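Local coordinates for beta-N-acetylhexosaminidase (Microbacterium sp. HJ5, PDB 7BWG), which is a glycoside hydrolase of family 20 that probably removes terminal non-reducing N-acetyl-D-hexosamine residues from N-acetyl-beta-D-hexosaminides, at residues 399-413 against 453-467. Residues are numbered along the deposited sequence; the frame is centred on the assembly and turned at random.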
loop_
_atom_site.group_PDB
_atom_site.type_symbol
_atom_site.label_atom_id
_atom_site.label_comp_id
_atom_site.label_asym_id
_atom_site.label_seq_id
_atom_site.Cartn_x
_atom_site.Cartn_y
_atom_site.Cartn_z
ATOM N N ILE A 399 -23.191 -21.231 -7.099
ATOM C CA ILE A 399 -21.968 -20.779 -7.752
ATOM C C ILE A 399 -20.705 -21.343 -7.120
ATOM O O ILE A 399 -19.604 -21.081 -7.632
ATOM C CB ILE A 399 -21.916 -19.240 -7.804
ATOM C CG1 ILE A 399 -21.258 -18.795 -9.109
ATOM C CG2 ILE A 399 -21.214 -18.680 -6.581
ATOM C CD1 ILE A 399 -22.043 -19.245 -10.324
ATOM N N TYR A 400 -20.814 -22.125 -6.047
ATOM C CA TYR A 400 -19.634 -22.741 -5.447
ATOM C C TYR A 400 -19.044 -23.758 -6.417
ATOM O O TYR A 400 -19.585 -24.856 -6.589
ATOM C CB TYR A 400 -19.985 -23.396 -4.115
ATOM C CG TYR A 400 -19.705 -22.513 -2.921
ATOM C CD1 TYR A 400 -19.472 -21.155 -3.083
ATOM C CD2 TYR A 400 -19.666 -23.034 -1.636
ATOM C CE1 TYR A 400 -19.217 -20.341 -1.998
ATOM C CE2 TYR A 400 -19.407 -22.223 -0.546
ATOM C CZ TYR A 400 -19.183 -20.879 -0.734
ATOM O OH TYR A 400 -18.924 -20.070 0.346
ATOM N N LEU A 401 -17.930 -23.394 -7.054
ATOM C CA LEU A 401 -17.316 -24.227 -8.078
ATOM C C LEU A 401 -16.609 -25.451 -7.512
ATOM O O LEU A 401 -16.287 -26.366 -8.278
ATOM C CB LEU A 401 -16.333 -23.394 -8.902
ATOM C CG LEU A 401 -16.964 -22.191 -9.605
ATOM C CD1 LEU A 401 -15.913 -21.364 -10.332
ATOM C CD2 LEU A 401 -18.057 -22.644 -10.562
ATOM N N ASP A 402 -16.360 -25.493 -6.205
ATOM C CA ASP A 402 -15.793 -26.676 -5.571
ATOM C C ASP A 402 -16.844 -27.720 -5.228
ATOM O O ASP A 402 -16.496 -28.758 -4.654
ATOM C CB ASP A 402 -15.036 -26.283 -4.301
ATOM C CG ASP A 402 -15.960 -25.816 -3.196
ATOM O OD1 ASP A 402 -16.721 -24.855 -3.427
ATOM O OD2 ASP A 402 -15.929 -26.413 -2.098
ATOM N N MET A 403 -18.111 -27.475 -5.553
ATOM C CA MET A 403 -19.170 -28.423 -5.247
ATOM C C MET A 403 -19.224 -29.518 -6.304
ATOM O O MET A 403 -19.131 -29.246 -7.505
ATOM C CB MET A 403 -20.519 -27.708 -5.158
ATOM C CG MET A 403 -21.496 -28.349 -4.186
ATOM S SD MET A 403 -20.935 -28.244 -2.476
ATOM C CE MET A 403 -21.052 -26.482 -2.179
ATOM N N LYS A 404 -19.383 -30.761 -5.843
ATOM C CA LYS A 404 -19.372 -31.925 -6.723
ATOM C C LYS A 404 -20.370 -31.769 -7.866
ATOM O O LYS A 404 -21.414 -31.124 -7.725
ATOM C CB LYS A 404 -19.712 -33.188 -5.928
ATOM C CG LYS A 404 -18.523 -34.021 -5.492
ATOM C CD LYS A 404 -18.973 -35.133 -4.550
ATOM C CE LYS A 404 -17.923 -36.223 -4.427
ATOM N NZ LYS A 404 -17.725 -36.950 -5.713
ATOM N N TYR A 405 -20.032 -32.363 -9.018
ATOM C CA TYR A 405 -21.018 -32.517 -10.074
ATOM C C TYR A 405 -21.932 -33.693 -9.745
ATOM O O TYR A 405 -21.492 -34.680 -9.152
ATOM C CB TYR A 405 -20.348 -32.766 -11.423
ATOM C CG TYR A 405 -19.832 -31.543 -12.152
ATOM C CD1 TYR A 405 -20.652 -30.830 -13.015
ATOM C CD2 TYR A 405 -18.515 -31.120 -12.002
ATOM C CE1 TYR A 405 -20.185 -29.716 -13.693
ATOM C CE2 TYR A 405 -18.037 -30.004 -12.679
ATOM C CZ TYR A 405 -18.878 -29.307 -13.523
ATOM O OH TYR A 405 -18.410 -28.199 -14.198
ATOM N N PRO A 406 -23.212 -33.613 -10.108
ATOM C CA PRO A 406 -24.068 -34.799 -9.966
ATOM C C PRO A 406 -23.696 -35.905 -10.934
ATOM O O PRO A 406 -23.909 -37.082 -10.619
ATOM C CB PRO A 406 -25.476 -34.253 -10.237
ATOM C CG PRO A 406 -25.248 -33.050 -11.082
ATOM C CD PRO A 406 -23.953 -32.452 -10.627
ATOM N N THR A 407 -23.139 -35.563 -12.097
ATOM C CA THR A 407 -22.728 -36.557 -13.083
ATOM C C THR A 407 -21.650 -37.468 -12.510
ATOM O O THR A 407 -21.893 -38.661 -12.289
ATOM C CB THR A 407 -22.221 -35.876 -14.356
ATOM N N GLY A 408 -20.456 -36.922 -12.278
ATOM C CA GLY A 408 -19.437 -37.631 -11.541
ATOM C C GLY A 408 -18.037 -37.526 -12.114
ATOM O O GLY A 408 -17.559 -38.430 -12.806
ATOM N N PRO A 409 -17.346 -36.408 -11.844
ATOM C CA PRO A 409 -15.905 -36.348 -12.112
ATOM C C PRO A 409 -15.088 -36.411 -10.828
ATOM O O PRO A 409 -13.987 -35.854 -10.752
ATOM C CB PRO A 409 -15.749 -35.000 -12.820
ATOM C CG PRO A 409 -16.767 -34.143 -12.140
ATOM C CD PRO A 409 -17.903 -35.055 -11.681
ATOM N N ASP A 410 -15.663 -37.053 -9.805
ATOM C CA ASP A 410 -14.991 -37.471 -8.575
ATOM C C ASP A 410 -14.852 -36.368 -7.528
ATOM O O ASP A 410 -15.650 -36.306 -6.588
ATOM C CB ASP A 410 -13.612 -38.064 -8.886
ATOM C CG ASP A 410 -12.992 -38.757 -7.689
ATOM O OD1 ASP A 410 -13.736 -39.093 -6.744
ATOM O OD2 ASP A 410 -11.762 -38.975 -7.697
ATOM N N LEU A 411 -13.838 -35.514 -7.654
ATOM C CA LEU A 411 -13.500 -34.618 -6.557
ATOM C C LEU A 411 -14.552 -33.518 -6.394
ATOM O O LEU A 411 -15.442 -33.331 -7.230
ATOM C CB LEU A 411 -12.104 -34.019 -6.755
ATOM C CG LEU A 411 -11.628 -33.539 -8.130
ATOM C CD1 LEU A 411 -12.546 -32.487 -8.706
ATOM C CD2 LEU A 411 -10.205 -33.003 -8.036
ATOM N N GLY A 412 -14.441 -32.793 -5.287
ATOM C CA GLY A 412 -15.392 -31.764 -4.918
ATOM C C GLY A 412 -16.147 -32.128 -3.649
ATOM O O GLY A 412 -15.931 -33.172 -3.032
ATOM N N LEU A 413 -17.054 -31.233 -3.272
ATOM C CA LEU A 413 -17.855 -31.393 -2.070
ATOM C C LEU A 413 -19.336 -31.376 -2.424
ATOM O O LEU A 413 -19.730 -31.075 -3.552
ATOM C CB LEU A 413 -17.540 -30.296 -1.045
ATOM C CG LEU A 413 -16.122 -30.289 -0.470
ATOM C CD1 LEU A 413 -15.901 -29.052 0.385
ATOM C CD2 LEU A 413 -15.857 -31.556 0.331
ATOM N N THR A 453 -10.205 -30.354 -2.118
ATOM C CA THR A 453 -10.010 -31.553 -2.920
ATOM C C THR A 453 -9.214 -31.296 -4.192
ATOM O O THR A 453 -8.910 -32.247 -4.920
ATOM C CB THR A 453 -11.365 -32.168 -3.292
ATOM O OG1 THR A 453 -11.923 -31.455 -4.403
ATOM C CG2 THR A 453 -12.329 -32.091 -2.118
ATOM N N LEU A 454 -8.867 -30.046 -4.477
ATOM C CA LEU A 454 -8.265 -29.663 -5.747
ATOM C C LEU A 454 -6.777 -29.414 -5.546
ATOM O O LEU A 454 -6.389 -28.488 -4.827
ATOM C CB LEU A 454 -8.957 -28.425 -6.320
ATOM C CG LEU A 454 -10.447 -28.586 -6.652
ATOM C CD1 LEU A 454 -11.347 -28.405 -5.435
ATOM C CD2 LEU A 454 -10.862 -27.632 -7.759
ATOM N N ARG A 455 -5.951 -30.237 -6.191
ATOM C CA ARG A 455 -4.511 -30.209 -5.995
ATOM C C ARG A 455 -3.730 -29.954 -7.277
ATOM O O ARG A 455 -2.494 -29.958 -7.241
ATOM C CB ARG A 455 -4.044 -31.529 -5.368
ATOM C CG ARG A 455 -5.112 -32.192 -4.511
ATOM C CD ARG A 455 -4.572 -33.370 -3.721
ATOM N NE ARG A 455 -4.418 -34.563 -4.546
ATOM C CZ ARG A 455 -3.259 -35.176 -4.766
ATOM N NH1 ARG A 455 -2.145 -34.707 -4.219
ATOM N NH2 ARG A 455 -3.215 -36.255 -5.532
ATOM N N SER A 456 -4.406 -29.740 -8.403
ATOM C CA SER A 456 -3.743 -29.489 -9.673
ATOM C C SER A 456 -4.491 -28.397 -10.420
ATOM O O SER A 456 -5.649 -28.095 -10.123
ATOM C CB SER A 456 -3.667 -30.760 -10.531
ATOM O OG SER A 456 -2.813 -30.576 -11.647
ATOM N N LEU A 457 -3.807 -27.798 -11.399
ATOM C CA LEU A 457 -4.485 -26.870 -12.295
ATOM C C LEU A 457 -5.554 -27.590 -13.105
ATOM O O LEU A 457 -6.641 -27.047 -13.339
ATOM C CB LEU A 457 -3.475 -26.189 -13.220
ATOM C CG LEU A 457 -4.065 -25.330 -14.343
ATOM C CD1 LEU A 457 -4.887 -24.183 -13.773
ATOM C CD2 LEU A 457 -2.969 -24.807 -15.258
ATOM N N ASP A 458 -5.266 -28.822 -13.532
ATOM C CA ASP A 458 -6.277 -29.628 -14.207
ATOM C C ASP A 458 -7.458 -29.907 -13.286
ATOM O O ASP A 458 -8.609 -29.947 -13.734
ATOM C CB ASP A 458 -5.659 -30.935 -14.703
ATOM N N ASP A 459 -7.190 -30.102 -11.992
ATOM C CA ASP A 459 -8.272 -30.284 -11.030
ATOM C C ASP A 459 -9.081 -29.003 -10.866
ATOM O O ASP A 459 -10.307 -29.052 -10.712
ATOM C CB ASP A 459 -7.712 -30.735 -9.682
ATOM C CG ASP A 459 -7.195 -32.159 -9.710
ATOM O OD1 ASP A 459 -7.174 -32.765 -10.802
ATOM O OD2 ASP A 459 -6.813 -32.673 -8.638
ATOM N N ILE A 460 -8.408 -27.851 -10.894
ATOM C CA ILE A 460 -9.104 -26.573 -10.765
ATOM C C ILE A 460 -10.066 -26.373 -11.930
ATOM O O ILE A 460 -11.226 -25.990 -11.743
ATOM C CB ILE A 460 -8.091 -25.418 -10.662
ATOM C CG1 ILE A 460 -7.460 -25.380 -9.268
ATOM C CG2 ILE A 460 -8.757 -24.087 -10.979
ATOM C CD1 ILE A 460 -6.414 -24.298 -9.100
ATOM N N GLU A 461 -9.601 -26.651 -13.151
ATOM C CA GLU A 461 -10.421 -26.389 -14.329
ATOM C C GLU A 461 -11.537 -27.412 -14.493
ATOM O O GLU A 461 -12.581 -27.097 -15.077
ATOM C CB GLU A 461 -9.542 -26.361 -15.578
ATOM C CG GLU A 461 -8.364 -25.409 -15.478
ATOM C CD GLU A 461 -7.563 -25.345 -16.759
ATOM O OE1 GLU A 461 -8.017 -25.920 -17.767
ATOM O OE2 GLU A 461 -6.481 -24.722 -16.758
ATOM N N THR A 462 -11.341 -28.635 -13.994
ATOM C CA THR A 462 -12.379 -29.655 -14.112
ATOM C C THR A 462 -13.637 -29.265 -13.349
ATOM O O THR A 462 -14.740 -29.692 -13.707
ATOM C CB THR A 462 -11.849 -31.002 -13.614
ATOM O OG1 THR A 462 -10.504 -31.189 -14.073
ATOM C CG2 THR A 462 -12.713 -32.144 -14.131
ATOM N N MET A 463 -13.498 -28.451 -12.307
ATOM C CA MET A 463 -14.625 -28.015 -11.491
ATOM C C MET A 463 -15.002 -26.561 -11.704
ATOM O O MET A 463 -16.191 -26.235 -11.719
ATOM C CB MET A 463 -14.316 -28.232 -10.009
ATOM C CG MET A 463 -14.042 -29.668 -9.661
ATOM S SD MET A 463 -15.562 -30.588 -9.388
ATOM C CE MET A 463 -16.096 -29.852 -7.851
ATOM N N ALA A 464 -14.013 -25.677 -11.858
ATOM C CA ALA A 464 -14.311 -24.264 -12.061
ATOM C C ALA A 464 -15.195 -24.065 -13.284
ATOM O O ALA A 464 -16.232 -23.397 -13.210
ATOM C CB ALA A 464 -13.017 -23.463 -12.202
ATOM N N PHE A 465 -14.825 -24.672 -14.406
ATOM C CA PHE A 465 -15.496 -24.333 -15.653
ATOM C C PHE A 465 -16.840 -25.053 -15.771
ATOM O O PHE A 465 -17.444 -25.381 -14.740
ATOM C CB PHE A 465 -14.555 -24.593 -16.830
ATOM C CG PHE A 465 -13.852 -23.358 -17.297
ATOM C CD1 PHE A 465 -14.451 -22.517 -18.218
ATOM C CD2 PHE A 465 -12.617 -23.009 -16.782
ATOM C CE1 PHE A 465 -13.819 -21.365 -18.639
ATOM C CE2 PHE A 465 -11.979 -21.859 -17.200
ATOM C CZ PHE A 465 -12.583 -21.035 -18.127
ATOM N N PRO A 466 -17.326 -25.377 -16.981
ATOM C CA PRO A 466 -18.742 -25.140 -17.277
ATOM C C PRO A 466 -19.411 -24.089 -16.399
ATOM O O PRO A 466 -19.807 -23.027 -16.891
ATOM C CB PRO A 466 -19.353 -26.526 -17.074
ATOM C CG PRO A 466 -18.272 -27.443 -17.607
ATOM C CD PRO A 466 -16.941 -26.678 -17.552
ATOM N N ARG A 467 -19.528 -24.368 -15.101
ATOM C CA ARG A 467 -20.353 -23.564 -14.211
ATOM C C ARG A 467 -19.750 -22.208 -13.854
ATOM O O ARG A 467 -20.450 -21.391 -13.246
ATOM C CB ARG A 467 -20.643 -24.360 -12.935
ATOM C CG ARG A 467 -20.771 -25.851 -13.195
ATOM C CD ARG A 467 -20.772 -26.651 -11.911
ATOM N NE ARG A 467 -19.425 -26.810 -11.378
ATOM C CZ ARG A 467 -19.128 -27.551 -10.316
ATOM N NH1 ARG A 467 -20.088 -28.206 -9.677
ATOM N NH2 ARG A 467 -17.875 -27.636 -9.895
#
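A cation-pi stack of Arg-467 on Tyr-405 joins two parts of the TIM-barrel-type catalytic domain: the loop after helix 396-399, and helix 457-464 with the turn that follows it. The guanidinium lies nearly flat on one face of the phenol ring, planes 17° apart, with CZ of Arg-467 3.8 Å from the Tyr-405 ring centroid and displaced toward the rim. A bend at chi3 (-79°) turns the arginine chain into this position. In the guanidinium plane, NH1 of Arg-467 donates to Met-403 O at 2.6 Å, with an N-H...O angle of 160°. NH2 adds a weak bond to the same oxygen and a good one, 2.9 Å from NH2 of Arg-467 to Met-463 O. With an alanine in place of Arg-467, the Met-403 and Met-463 carbonyls would probably lose these N-H partners and Tyr-405 its stacked cation.

Beside the stack, Met-463 brings its sulfur obliquely to the same ring as a Met-aromatic contact, SD lying 4.0 Å from Tyr-405 CD2. Leu-411 and Met-463 run past each other in opposite directions, Leu-411 CD1 against Met-463 CG, and CD2 of Leu-411 rests against the Asp-459 carboxylate. Leu-401 packs on Ala-464, CD1 of Leu-401 4.0 Å from CB of Ala-464. Helix 422-426 packs on both partners of the stack. Gripped in its plane and stacked on one face, the guanidinium probably has little freedom to rotate, and its positive charge is likely to be eased by backbone carbonyls and an aromatic face.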